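Local coordinates for general secretion pathway protein L (Vibrio parahaemolyticus, PDB 2W7V), which probably forms part of the inner-membrane platform of the type II secretion system, this construct being its periplasmic domain, which forms a dimer, at residues S5-L11 with Y34-G39; Q23-L27 with Q51-Q55; G39-A45 with M79-K85. The contacts are given in a common frame with arbitrary orientation. Where two conformers were deposited one is given. Residue numbers count along the deposited sequence, not the author numbering.

Contact 1 (S5-L11 with Y34-G39)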
loop_
_atom_site.group_PDB
_atom_site.type_symbol
_atom_site.label_atom_id
_atom_site.label_comp_id
_atom_site.label_asym_id
_atom_site.label_seq_id
_atom_site.Cartn_x
_atom_site.Cartn_y
_atom_site.Cartn_z
ATOM N N SER A 5 -13.601 1.225 -12.604
ATOM C CA SER A 5 -13.885 0.185 -11.580
ATOM C C SER A 5 -12.709 0.040 -10.619
ATOM O O SER A 5 -12.863 0.261 -9.418
ATOM C CB SER A 5 -14.195 -1.159 -12.250
ATOM O OG SER A 5 -13.077 -1.648 -12.972
ATOM N N THR A 6 -11.540 -0.318 -11.154
ATOM C CA THR A 6 -10.343 -0.596 -10.337
ATOM C C THR A 6 -9.062 -0.257 -11.122
ATOM O O THR A 6 -8.940 -0.659 -12.277
ATOM C CB THR A 6 -10.335 -2.082 -9.907
ATOM O OG1 THR A 6 -9.299 -2.312 -8.960
ATOM C CG2 THR A 6 -10.143 -3.008 -11.114
ATOM N N ASP A 7 -8.116 0.465 -10.507
ATOM C CA ASP A 7 -6.902 0.948 -11.205
ATOM C C ASP A 7 -5.656 0.100 -11.022
ATOM O O ASP A 7 -4.816 0.373 -10.129
ATOM C CB ASP A 7 -6.532 2.376 -10.814
ATOM C CG ASP A 7 -5.387 2.939 -11.676
ATOM O OD1 ASP A 7 -4.365 2.239 -11.833
ATOM O OD2 ASP A 7 -5.523 4.075 -12.217
ATOM N N VAL A 8 -5.516 -0.844 -11.945
ATOM C CA VAL A 8 -4.410 -1.787 -12.028
ATOM C C VAL A 8 -3.031 -1.186 -12.338
ATOM O O VAL A 8 -2.020 -1.735 -11.893
ATOM C CB VAL A 8 -4.729 -2.857 -13.115
ATOM C CG1 VAL A 8 -3.463 -3.376 -13.761
ATOM C CG2 VAL A 8 -5.562 -3.979 -12.521
ATOM N N ALA A 9 -2.969 -0.116 -13.133
ATOM C CA ALA A 9 -1.673 0.534 -13.443
ATOM C C ALA A 9 -1.042 1.155 -12.193
ATOM O O ALA A 9 0.129 0.955 -11.906
ATOM C CB ALA A 9 -1.818 1.565 -14.552
HETATM N N MSE A 10 -1.832 1.861 -11.414
HETATM C CA MSE A 10 -1.363 2.322 -10.117
HETATM C C MSE A 10 -0.992 1.173 -9.150
HETATM O O MSE A 10 -0.011 1.264 -8.439
HETATM C CB MSE A 10 -2.401 3.246 -9.487
HETATM C CG MSE A 10 -1.917 3.858 -8.179
HETATM SE SE MSE A 10 -0.407 5.128 -8.276
HETATM C CE MSE A 10 -1.286 6.492 -9.294
ATOM N N LEU A 11 -1.774 0.108 -9.137
ATOM C CA LEU A 11 -1.439 -1.061 -8.339
ATOM C C LEU A 11 -0.060 -1.613 -8.712
ATOM O O LEU A 11 0.747 -1.913 -7.859
ATOM C CB LEU A 11 -2.522 -2.136 -8.490
ATOM C CG LEU A 11 -2.497 -3.316 -7.522
ATOM C CD1 LEU A 11 -2.576 -2.830 -6.102
ATOM C CD2 LEU A 11 -3.665 -4.220 -7.831
ATOM N N TYR A 34 -3.546 2.518 -0.811
ATOM C CA TYR A 34 -4.056 2.431 -2.180
ATOM C C TYR A 34 -5.576 2.285 -2.209
ATOM O O TYR A 34 -6.152 1.416 -1.499
ATOM C CB TYR A 34 -3.438 1.233 -2.894
ATOM C CG TYR A 34 -4.046 0.870 -4.226
ATOM C CD1 TYR A 34 -3.745 1.583 -5.393
ATOM C CD2 TYR A 34 -4.903 -0.225 -4.338
ATOM C CE1 TYR A 34 -4.315 1.212 -6.631
ATOM C CE2 TYR A 34 -5.459 -0.579 -5.520
ATOM C CZ TYR A 34 -5.178 0.126 -6.666
ATOM O OH TYR A 34 -5.794 -0.308 -7.824
ATOM N N ASP A 35 -6.200 3.120 -3.049
ATOM C CA ASP A 35 -7.642 3.108 -3.307
ATOM C C ASP A 35 -7.796 2.834 -4.815
ATOM O O ASP A 35 -7.535 3.695 -5.654
ATOM C CB ASP A 35 -8.242 4.461 -2.873
ATOM C CG ASP A 35 -9.684 4.648 -3.263
ATOM O OD1 ASP A 35 -10.363 3.731 -3.761
ATOM O OD2 ASP A 35 -10.165 5.766 -3.035
ATOM N N GLY A 36 -8.190 1.616 -5.153
ATOM C CA GLY A 36 -8.261 1.198 -6.541
ATOM C C GLY A 36 -9.344 1.890 -7.329
ATOM O O GLY A 36 -9.228 2.063 -8.545
ATOM N N GLN A 37 -10.371 2.355 -6.630
ATOM C CA GLN A 37 -11.522 2.947 -7.279
ATOM C C GLN A 37 -11.130 4.339 -7.739
ATOM O O GLN A 37 -11.445 4.739 -8.865
ATOM C CB GLN A 37 -12.729 2.945 -6.329
ATOM C CG GLN A 37 -12.692 1.737 -5.358
ATOM C CD GLN A 37 -13.988 0.979 -5.231
ATOM O OE1 GLN A 37 -14.819 0.934 -6.150
ATOM N NE2 GLN A 37 -14.152 0.333 -4.087
ATOM N N ARG A 38 -10.408 5.056 -6.873
ATOM C CA ARG A 38 -9.850 6.360 -7.222
ATOM C C ARG A 38 -8.537 6.217 -7.960
ATOM O O ARG A 38 -8.079 7.140 -8.558
ATOM C CB ARG A 38 -9.645 7.219 -5.971
ATOM C CG ARG A 38 -10.931 7.735 -5.315
ATOM C CD ARG A 38 -10.634 8.724 -4.174
ATOM N NE ARG A 38 -11.678 9.743 -4.006
ATOM C CZ ARG A 38 -11.768 10.891 -4.699
ATOM N NH1 ARG A 38 -10.871 11.222 -5.632
ATOM N NH2 ARG A 38 -12.767 11.729 -4.452
ATOM N N GLY A 39 -7.898 5.070 -7.913
ATOM C CA GLY A 39 -6.494 4.958 -8.427
ATOM C C GLY A 39 -5.473 5.898 -7.810
ATOM O O GLY A 39 -4.595 6.407 -8.484
#
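Start with Tyr-34, whose ring (chi1 t) reaches the first turn of the N-terminal helix. Its hydroxyl donates to the backbone carbonyl of Asp-7, OH to O 2.6 Å, an oxygen that also accepts from Leu-11 N within the helix. Leu-11, in the t,p rotamer, lays CD1 over one ring face, a CH-pi contact 4.0 Å from the centroid; Met-10, a selenomethionine, meets the ring edge, with CG 3.9 Å from Tyr-34 CE1. Met-10 then curls round through two p torsions until CE lies 3.4 Å from Gly-39 O. Asp-7 N donates to Gly-36 O at 2.8 Å. A side chain on Gly-39 would collide with Asp-7 OD2, one on Gly-36 with Tyr-34 OH. Asp-7, chi1 t, turns OD1 back to accept from Met-10 N (2.6 Å), while its OD2 is salt-bridged to Arg-86. Beyond, Tyr-34 pairs with an antiparallel strand of the second subunit. The arrangement is a helix N-cap at Asp-7, set against a hairpin turn with an Asx turn at Asp-35.

Contact 2 (Q23-L27 with Q51-Q55); sequences QVKDL and QPFEQ. With EDO (1,2-ethanediol), chain C.
Build residues 51-55 as the first turn of a helix, Gln-55 N bonded to Gln-51 O at 3.1 Å, and lay against it a type II beta turn from Val-24 to Leu-27, Lys-25 at phi/psi -60/141 and Asp-26 at 66/33, leading into strand 28-35. The closest CA atoms are those of Leu-27 and Pro-52, 5.9 Å apart. The bump is the Pro-52 ring, pucker C-gamma exo, which enters the hollow of the turn: CG sits 3.4 Å from Lys-25 O, and CB 3.6 Å from Asp-26 O. Val-24 (chi1 t) forms one wall, its CG1 3.9 Å from Pro-52 CB. Leu-27 (t,p) forms another, setting CD1 over the face of Phe-53 (chi1 m), 4.1 Å from the ring centroid. The ethanediol O2 lies 2.7 Å from Leu-27 O. Van der Waals contact, carbonyl oxygens against the proline ring, and one CH-pi contact join the segments, so their fit rests on shape; polar ties of the turn, such as Asp-26 O to Ser-47 OG, lie outside.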
loop_
_atom_site.group_PDB
_atom_site.type_symbol
_atom_site.label_atom_id
_atom_site.label_comp_id
_atom_site.label_asym_id
_atom_site.label_seq_id
_atom_site.Cartn_x
_atom_site.Cartn_y
_atom_site.Cartn_z
ATOM N N GLN A 23 15.040 5.656 -0.717
ATOM C CA GLN A 23 16.230 6.444 -1.086
ATOM C C GLN A 23 16.356 7.736 -0.268
ATOM O O GLN A 23 17.415 8.336 -0.263
ATOM C CB GLN A 23 16.210 6.872 -2.569
ATOM C CG GLN A 23 16.049 5.783 -3.625
ATOM C CD GLN A 23 15.799 6.341 -5.050
ATOM O OE1 GLN A 23 14.911 5.869 -5.764
ATOM N NE2 GLN A 23 16.602 7.324 -5.470
ATOM N N VAL A 24 15.267 8.187 0.364
ATOM C CA VAL A 24 15.222 9.474 1.064
ATOM C C VAL A 24 15.606 9.264 2.524
ATOM O O VAL A 24 14.887 8.586 3.255
ATOM C CB VAL A 24 13.778 10.129 0.977
ATOM C CG1 VAL A 24 13.714 11.387 1.772
ATOM C CG2 VAL A 24 13.364 10.389 -0.498
ATOM N N LYS A 25 16.765 9.803 2.928
ATOM C CA LYS A 25 17.230 9.784 4.325
ATOM C C LYS A 25 16.232 10.501 5.261
ATOM O O LYS A 25 15.689 11.545 4.917
ATOM C CB LYS A 25 18.599 10.483 4.426
ATOM C CG LYS A 25 19.671 9.854 3.524
ATOM C CD LYS A 25 21.089 10.450 3.690
ATOM C CE LYS A 25 22.073 9.766 2.731
ATOM N NZ LYS A 25 23.492 10.290 2.819
ATOM N N ASP A 26 16.028 9.962 6.452
ATOM C CA ASP A 26 15.308 10.682 7.485
ATOM C C ASP A 26 13.838 10.874 7.027
ATOM O O ASP A 26 13.210 11.894 7.324
ATOM C CB ASP A 26 16.038 12.017 7.778
ATOM C CG ASP A 26 15.535 12.730 9.055
ATOM O OD1 ASP A 26 14.750 12.132 9.816
ATOM O OD2 ASP A 26 15.940 13.900 9.298
ATOM N N LEU A 27 13.315 9.896 6.277
ATOM C CA LEU A 27 11.901 9.863 5.936
ATOM C C LEU A 27 11.272 8.541 6.347
ATOM O O LEU A 27 11.499 7.545 5.717
ATOM C CB LEU A 27 11.656 10.085 4.425
ATOM C CG LEU A 27 10.207 10.411 4.010
ATOM C CD1 LEU A 27 9.728 11.751 4.534
ATOM C CD2 LEU A 27 9.973 10.338 2.498
ATOM N N GLN A 51 13.230 18.945 4.778
ATOM C CA GLN A 51 14.010 18.745 3.588
ATOM C C GLN A 51 13.805 17.364 2.929
ATOM O O GLN A 51 13.802 17.287 1.711
ATOM C CB GLN A 51 15.468 18.963 3.942
ATOM C CG GLN A 51 16.315 19.484 2.867
ATOM C CD GLN A 51 17.415 20.394 3.425
ATOM O OE1 GLN A 51 17.150 21.291 4.245
ATOM N NE2 GLN A 51 18.654 20.165 2.986
ATOM N N PRO A 52 13.697 16.265 3.725
ATOM C CA PRO A 52 13.264 14.980 3.225
ATOM C C PRO A 52 11.926 14.925 2.500
ATOM O O PRO A 52 11.796 14.152 1.558
ATOM C CB PRO A 52 13.274 14.111 4.487
ATOM C CG PRO A 52 14.425 14.673 5.270
ATOM C CD PRO A 52 14.106 16.145 5.140
ATOM N N PHE A 53 10.962 15.750 2.907
ATOM C CA PHE A 53 9.735 15.925 2.152
ATOM C C PHE A 53 9.938 16.551 0.759
ATOM O O PHE A 53 9.290 16.148 -0.212
ATOM C CB PHE A 53 8.736 16.735 2.980
ATOM C CG PHE A 53 8.181 15.965 4.159
ATOM C CD1 PHE A 53 7.095 15.135 4.006
ATOM C CD2 PHE A 53 8.780 16.037 5.419
ATOM C CE1 PHE A 53 6.593 14.410 5.098
ATOM C CE2 PHE A 53 8.277 15.295 6.494
ATOM C CZ PHE A 53 7.196 14.497 6.332
ATOM N N GLU A 54 10.825 17.538 0.666
ATOM C CA GLU A 54 11.176 18.122 -0.601
ATOM C C GLU A 54 11.797 17.070 -1.546
ATOM O O GLU A 54 11.503 17.026 -2.749
ATOM C CB GLU A 54 12.193 19.247 -0.390
ATOM C CG GLU A 54 11.638 20.453 0.280
ATOM C CD GLU A 54 10.767 21.260 -0.635
ATOM O OE1 GLU A 54 11.236 21.679 -1.735
ATOM O OE2 GLU A 54 9.617 21.517 -0.227
ATOM N N GLN A 55 12.709 16.277 -0.995
ATOM C CA GLN A 55 13.401 15.243 -1.748
ATOM C C GLN A 55 12.443 14.179 -2.194
ATOM O O GLN A 55 12.502 13.736 -3.317
ATOM C CB GLN A 55 14.485 14.614 -0.887
ATOM C CG GLN A 55 15.521 15.653 -0.452
ATOM C CD GLN A 55 16.697 15.045 0.253
ATOM O OE1 GLN A 55 16.654 13.866 0.677
ATOM N NE2 GLN A 55 17.782 15.844 0.401
HETATM C C1 EDO C . 14.890 6.116 4.811
HETATM O O1 EDO C . 15.762 5.722 3.773
HETATM C C2 EDO C . 13.515 5.577 4.444
HETATM O O2 EDO C . 12.763 6.434 3.599
#

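Contact 3 (G39-A45 with M79-K85)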
loop_
_atom_site.group_PDB
_atom_site.type_symbol
_atom_site.label_atom_id
_atom_site.label_comp_id
_atom_site.label_asym_id
_atom_site.label_seq_id
_atom_site.Cartn_x
_atom_site.Cartn_y
_atom_site.Cartn_z
ATOM N N GLY A 39 -7.898 5.070 -7.913
ATOM C CA GLY A 39 -6.494 4.958 -8.427
ATOM C C GLY A 39 -5.473 5.898 -7.810
ATOM O O GLY A 39 -4.595 6.407 -8.484
ATOM N N GLU A 40 -5.592 6.104 -6.503
ATOM C CA GLU A 40 -4.694 6.954 -5.763
ATOM C C GLU A 40 -3.989 6.156 -4.730
ATOM O O GLU A 40 -4.508 5.170 -4.232
ATOM C CB GLU A 40 -5.440 8.020 -4.986
ATOM C CG GLU A 40 -6.304 8.909 -5.767
ATOM C CD GLU A 40 -7.015 9.916 -4.875
ATOM O OE1 GLU A 40 -6.922 9.798 -3.627
ATOM O OE2 GLU A 40 -7.667 10.795 -5.424
ATOM N N VAL A 41 -2.834 6.659 -4.356
ATOM C CA VAL A 41 -2.135 6.266 -3.186
ATOM C C VAL A 41 -1.941 7.492 -2.263
ATOM O O VAL A 41 -1.483 8.538 -2.684
ATOM C CB VAL A 41 -0.773 5.655 -3.589
ATOM C CG1 VAL A 41 0.011 5.165 -2.358
ATOM C CG2 VAL A 41 -0.989 4.456 -4.588
ATOM N N ARG A 42 -2.301 7.344 -0.994
ATOM C CA ARG A 42 -2.007 8.356 0.001
ATOM C C ARG A 42 -1.004 7.835 1.037
ATOM O O ARG A 42 -1.158 6.762 1.599
ATOM C CB ARG A 42 -3.303 8.804 0.636
ATOM C CG ARG A 42 -4.383 9.101 -0.414
ATOM C CD ARG A 42 -5.693 9.531 0.238
ATOM N NE ARG A 42 -6.467 8.383 0.720
ATOM C CZ ARG A 42 -7.162 7.569 -0.064
ATOM N NH1 ARG A 42 -7.182 7.735 -1.382
ATOM N NH2 ARG A 42 -7.832 6.572 0.478
ATOM N N ILE A 43 0.026 8.626 1.271
ATOM C CA ILE A 43 1.153 8.282 2.094
ATOM C C ILE A 43 1.314 9.256 3.243
ATOM O O ILE A 43 1.389 10.429 3.010
ATOM C CB ILE A 43 2.447 8.390 1.241
ATOM C CG1 ILE A 43 2.418 7.377 0.058
ATOM C CG2 ILE A 43 3.662 8.110 2.102
ATOM C CD1 ILE A 43 3.415 7.690 -1.070
ATOM N N HIS A 44 1.390 8.785 4.478
ATOM C CA HIS A 44 1.818 9.638 5.554
ATOM C C HIS A 44 3.246 9.271 5.908
ATOM O O HIS A 44 3.609 8.120 5.845
ATOM C CB HIS A 44 0.921 9.543 6.789
ATOM C CG HIS A 44 -0.519 9.858 6.523
ATOM N ND1 HIS A 44 -1.521 9.589 7.439
ATOM C CD2 HIS A 44 -1.136 10.376 5.435
ATOM C CE1 HIS A 44 -2.688 9.944 6.921
ATOM N NE2 HIS A 44 -2.478 10.432 5.709
ATOM N N ALA A 45 4.061 10.280 6.228
ATOM C CA ALA A 45 5.457 10.106 6.638
ATOM C C ALA A 45 5.859 11.155 7.678
ATOM O O ALA A 45 5.153 12.130 7.932
ATOM C CB ALA A 45 6.391 10.158 5.395
HETATM N N MSE A 79 5.512 16.245 10.306
HETATM C CA MSE A 79 4.572 15.262 9.834
HETATM C C MSE A 79 3.888 15.789 8.595
HETATM O O MSE A 79 3.445 16.923 8.564
HETATM C CB MSE A 79 3.538 14.983 10.913
HETATM C CG MSE A 79 4.114 14.453 12.201
HETATM SE SE MSE A 79 2.695 14.118 13.556
HETATM C CE MSE A 79 1.842 12.600 12.617
ATOM N N GLY A 80 3.810 14.962 7.561
ATOM C CA GLY A 80 3.069 15.338 6.368
ATOM C C GLY A 80 2.602 14.168 5.573
ATOM O O GLY A 80 2.688 13.029 6.002
ATOM N N SER A 81 2.148 14.465 4.363
ATOM C CA SER A 81 1.521 13.481 3.531
ATOM C C SER A 81 1.674 13.819 2.080
ATOM O O SER A 81 2.074 14.929 1.727
ATOM C CB SER A 81 0.035 13.387 3.871
ATOM O OG SER A 81 -0.559 14.635 3.630
ATOM N N PHE A 82 1.342 12.817 1.259
ATOM C CA PHE A 82 1.374 12.910 -0.181
ATOM C C PHE A 82 0.182 12.152 -0.713
ATOM O O PHE A 82 -0.174 11.112 -0.179
ATOM C CB PHE A 82 2.614 12.206 -0.718
ATOM C CG PHE A 82 3.879 12.867 -0.374
ATOM C CD1 PHE A 82 4.220 14.049 -0.960
ATOM C CD2 PHE A 82 4.758 12.282 0.529
ATOM C CE1 PHE A 82 5.384 14.674 -0.634
ATOM C CE2 PHE A 82 5.966 12.923 0.856
ATOM C CZ PHE A 82 6.264 14.104 0.276
ATOM N N VAL A 83 -0.409 12.677 -1.773
ATOM C CA VAL A 83 -1.388 11.983 -2.582
ATOM C C VAL A 83 -0.776 11.781 -3.964
ATOM O O VAL A 83 -0.295 12.711 -4.560
ATOM C CB VAL A 83 -2.689 12.794 -2.696
ATOM C CG1 VAL A 83 -3.676 12.063 -3.565
ATOM C CG2 VAL A 83 -3.283 13.003 -1.293
ATOM N N LEU A 84 -0.746 10.535 -4.421
ATOM C CA LEU A 84 -0.257 10.188 -5.748
ATOM C C LEU A 84 -1.422 9.750 -6.624
ATOM O O LEU A 84 -2.268 8.972 -6.187
ATOM C CB LEU A 84 0.712 8.996 -5.665
ATOM C CG LEU A 84 1.843 9.043 -4.656
ATOM C CD1 LEU A 84 2.754 7.795 -4.798
ATOM C CD2 LEU A 84 2.617 10.326 -4.801
ATOM N N LYS A 85 -1.411 10.211 -7.855
ATOM C CA LYS A 85 -2.265 9.743 -8.931
ATOM C C LYS A 85 -1.377 9.452 -10.137
ATOM O O LYS A 85 -0.208 9.855 -10.183
ATOM C CB LYS A 85 -3.291 10.818 -9.289
ATOM C CG LYS A 85 -4.144 11.281 -8.104
ATOM C CD LYS A 85 -4.818 12.651 -8.367
ATOM C CE LYS A 85 -5.380 13.234 -7.060
ATOM N NZ LYS A 85 -6.233 14.429 -7.254
#
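Six backbone hydrogen bonds tie these two antiparallel strands together, in three hydrogen-bonded pairs. Val-41 N donates to Leu-84 O at 3.0 Å. In return, Leu-84 N reaches Val-41 O at 2.7 Å. Ile-43 N donates to Phe-82 O at 2.9 Å, and Ala-45 N to Gly-80 O at 3.1 Å; each of these pairs is likewise closed by the reverse bond. Between them, Arg-42 with Val-83 and His-44 with Ser-81 are non-hydrogen-bonded pairs, where CA-H...O contacts fill in: Ser-81 CA is 3.1 Å from Ile-43 O, and Arg-42 CA 3.3 Å from Phe-82 O. The segment axes come within 4.6 Å, their directions 166° apart. These are the central strands of a four-stranded antiparallel sheet with order 1-2-4-3, flanked by 28-35 and 64-73. At the start of strand 40-47, Gly-39 and Glu-40 both face Asp-35 in a G1 beta bulge, Gly-39 at positive phi.

Apolar packing lines the face bearing Val-41, Ile-43, Phe-82 and Leu-84. Ile-43 CD1 meets Leu-84 CD1 at 3.8 Å; helix 51-61 packs on Phe-82 and Leu-84, and Leu-17 of helix 17-22 on Val-41 and Leu-84.

Among the charged residues, Arg-42 rises from the face of His-44, Ser-81 and Val-83, and its NH1 forms a salt bridge to Glu-40 OE1 at 3.1 Å. Lys-85 NZ lies 4.3 Å from Glu-40 OE2, beyond a salt bridge, and pairs instead with Glu-67.

How the contacts relate
The centre of contact 3 sits about 4 Å from that of the chain, its strands forming the middle of the sheet, with contacts 1 and 2 on opposite sides and their own centres about 26 Å apart. Each lies about 14 Å, centre to centre, from contact 3 and touches it. Contact 1 shares Gly-39 with it, where strand 28-35 turns into strand 40-47, and Met-10 packs on Val-41. Contact 2 joins through Phe-53 and Leu-27, which pack on Ala-45. Along the chain, contact 1 ends at Gly-39, where contact 3 begins, whereas contact 2 interleaves with both. Thus one sheet connects the helix 51-61 side to the edge strand that pairs with the second subunit.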